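Local coordinates for DNA replication and repair protein RecF (PDB 5Z67), which probably binds ATP and single-stranded DNA as an ABC-type ATPase, mediating recombination in the RecFOR pathway of DNA repair, at residues Leu29-Asn34 / Asp353-Ile358. Residues are numbered along the deposited sequence; the frame is centred on the assembly and turned at random.
Sequences LIYGLN and DCCFKI
Y31 holds CG between its backbone N and carbonyl carbon (chi1 85°), which swings the ring over the neighbouring strand, while C355 carries SG trans to its backbone N (chi1 168°), which brings it to the ring. The two belong to parallel strands, 27-31 and 354-359, of the mixed sheet in this P-loop ATPase. Y31 CE1 lies 3.6 Å from C355 SG, a sulfur-aromatic contact in which the sulfur comes in obliquely, 68° off the ring normal. The same CE1 also touches K357 CB, and CZ beyond it meets K357 CG; the lysine chain crosses the phenol, its CE passing near OH. On this same face L29 CD1 lies beside the sulfur, 4.1 Å from C355 SG. On the other face, I30 CG1 packs against F356 CB, and I30 CG2 meets I358 CG2 at 4.0 Å. V363 and K365 of strand 362-365 flank F356 on its far side.

Between the backbones runs a parallel ladder of four bonds: L29 N to C354 O, F356 N to L29 O, Y31 N to F356 O and I358 N to Y31 O. F356 is thus gripped through both N and O, by L29 and Y31 in turn. CA-H groups of C355, I30 and K357 add weaker contacts to the carbonyls of L29, F356 and Y31. On its other edge strand 27-31 pairs with 340-344. At the start of 354-359, C354 SG is joined to C24 by a disulfide. Directly after Y31 the chain enters the Walker A loop, where G32, L33 and N34 are predicted to bind ATP, so the ladder ends where this loop leaves the sheet. In its last rung I358 N lies 3.0 Å from Y31 O. I358 CG2 sits 3.5 Å from that same Y31 O.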
loop_
_atom_site.group_PDB
_atom_site.type_symbol
_atom_site.label_atom_id
_atom_site.label_comp_id
_atom_site.label_asym_id
_atom_site.label_seq_id
_atom_site.Cartn_x
_atom_site.Cartn_y
_atom_site.Cartn_z
ATOM N N LEU A 29 2.988 22.072 4.692
ATOM C CA LEU A 29 2.964 21.819 6.117
ATOM C C LEU A 29 1.539 21.966 6.612
ATOM O O LEU A 29 0.944 23.043 6.494
ATOM C CB LEU A 29 3.908 22.781 6.835
ATOM C CG LEU A 29 4.322 22.583 8.294
ATOM C CD1 LEU A 29 3.263 23.061 9.301
ATOM C CD2 LEU A 29 4.716 21.138 8.567
ATOM N N ILE A 30 0.974 20.889 7.141
ATOM C CA ILE A 30 -0.331 20.976 7.770
ATOM C C ILE A 30 -0.198 20.768 9.262
ATOM O O ILE A 30 0.118 19.669 9.721
ATOM C CB ILE A 30 -1.323 19.950 7.198
ATOM C CG1 ILE A 30 -1.546 20.204 5.701
ATOM C CG2 ILE A 30 -2.632 19.990 7.970
ATOM C CD1 ILE A 30 -0.902 19.162 4.869
ATOM N N TYR A 31 -0.426 21.823 10.034
ATOM C CA TYR A 31 -0.271 21.690 11.474
ATOM C C TYR A 31 -1.581 21.966 12.191
ATOM O O TYR A 31 -2.459 22.656 11.674
ATOM C CB TYR A 31 0.847 22.607 11.990
ATOM C CG TYR A 31 0.429 24.019 12.294
ATOM C CD1 TYR A 31 0.268 24.951 11.278
ATOM C CD2 TYR A 31 0.206 24.428 13.605
ATOM C CE1 TYR A 31 -0.103 26.251 11.554
ATOM C CE2 TYR A 31 -0.168 25.729 13.897
ATOM C CZ TYR A 31 -0.322 26.635 12.869
ATOM O OH TYR A 31 -0.700 27.925 13.154
ATOM N N GLY A 32 -1.709 21.405 13.383
ATOM C CA GLY A 32 -2.909 21.562 14.177
ATOM C C GLY A 32 -2.797 20.701 15.416
ATOM O O GLY A 32 -1.828 19.946 15.574
ATOM N N LEU A 33 -3.783 20.815 16.303
ATOM C CA LEU A 33 -3.753 20.073 17.561
ATOM C C LEU A 33 -4.628 18.822 17.537
ATOM O O LEU A 33 -4.525 17.972 18.409
ATOM C CB LEU A 33 -4.167 20.984 18.708
ATOM C CG LEU A 33 -2.971 21.803 19.203
ATOM C CD1 LEU A 33 -3.399 22.878 20.183
ATOM C CD2 LEU A 33 -1.913 20.890 19.819
ATOM N N ASN A 34 -5.482 18.703 16.529
ATOM C CA ASN A 34 -6.334 17.525 16.420
ATOM C C ASN A 34 -5.633 16.340 15.739
ATOM O O ASN A 34 -4.864 16.526 14.797
ATOM C CB ASN A 34 -7.616 17.870 15.661
ATOM C CG ASN A 34 -8.639 16.758 15.720
ATOM O OD1 ASN A 34 -8.577 15.889 16.588
ATOM N ND2 ASN A 34 -9.587 16.779 14.799
ATOM N N ASP A 353 6.973 25.039 2.429
ATOM C CA ASP A 353 6.820 26.055 1.390
ATOM C C ASP A 353 5.477 26.761 1.501
ATOM O O ASP A 353 5.354 27.948 1.200
ATOM C CB ASP A 353 6.982 25.421 0.004
ATOM C CG ASP A 353 8.368 24.815 -0.196
ATOM O OD1 ASP A 353 9.323 25.583 -0.469
ATOM O OD2 ASP A 353 8.501 23.578 -0.070
ATOM N N CYS A 354 4.473 26.004 1.918
ATOM C CA CYS A 354 3.170 26.532 2.307
ATOM C C CYS A 354 2.828 25.944 3.648
ATOM O O CYS A 354 3.084 24.757 3.914
ATOM C CB CYS A 354 2.071 26.157 1.317
ATOM S SG CYS A 354 1.951 27.224 -0.109
ATOM N N CYS A 355 2.216 26.756 4.485
ATOM C CA CYS A 355 1.787 26.278 5.776
ATOM C C CYS A 355 0.270 26.413 5.917
ATOM O O CYS A 355 -0.310 27.438 5.533
ATOM C CB CYS A 355 2.529 27.046 6.877
ATOM S SG CYS A 355 1.853 26.805 8.525
ATOM N N PHE A 356 -0.361 25.371 6.455
ATOM C CA PHE A 356 -1.808 25.337 6.695
ATOM C C PHE A 356 -2.113 25.004 8.140
ATOM O O PHE A 356 -1.488 24.111 8.730
ATOM C CB PHE A 356 -2.510 24.291 5.825
ATOM C CG PHE A 356 -2.348 24.503 4.367
ATOM C CD1 PHE A 356 -1.227 24.031 3.707
ATOM C CD2 PHE A 356 -3.318 25.163 3.645
ATOM C CE1 PHE A 356 -1.076 24.211 2.355
ATOM C CE2 PHE A 356 -3.169 25.350 2.284
ATOM C CZ PHE A 356 -2.042 24.868 1.640
ATOM N N LYS A 357 -3.101 25.688 8.694
ATOM C CA LYS A 357 -3.549 25.406 10.045
ATOM C C LYS A 357 -4.895 24.742 9.945
ATOM O O LYS A 357 -5.784 25.225 9.245
ATOM C CB LYS A 357 -3.657 26.686 10.886
ATOM C CG LYS A 357 -4.113 26.447 12.312
ATOM C CD LYS A 357 -4.830 27.673 12.883
ATOM C CE LYS A 357 -4.462 27.925 14.343
ATOM N NZ LYS A 357 -4.709 26.724 15.188
ATOM N N ILE A 358 -5.065 23.633 10.641
ATOM C CA ILE A 358 -6.361 22.992 10.639
ATOM C C ILE A 358 -6.946 23.058 12.055
ATOM O O ILE A 358 -6.265 22.781 13.034
ATOM C CB ILE A 358 -6.240 21.554 10.093
ATOM C CG1 ILE A 358 -7.593 20.866 9.959
ATOM C CG2 ILE A 358 -5.290 20.715 10.935
ATOM C CD1 ILE A 358 -7.460 19.512 9.205
#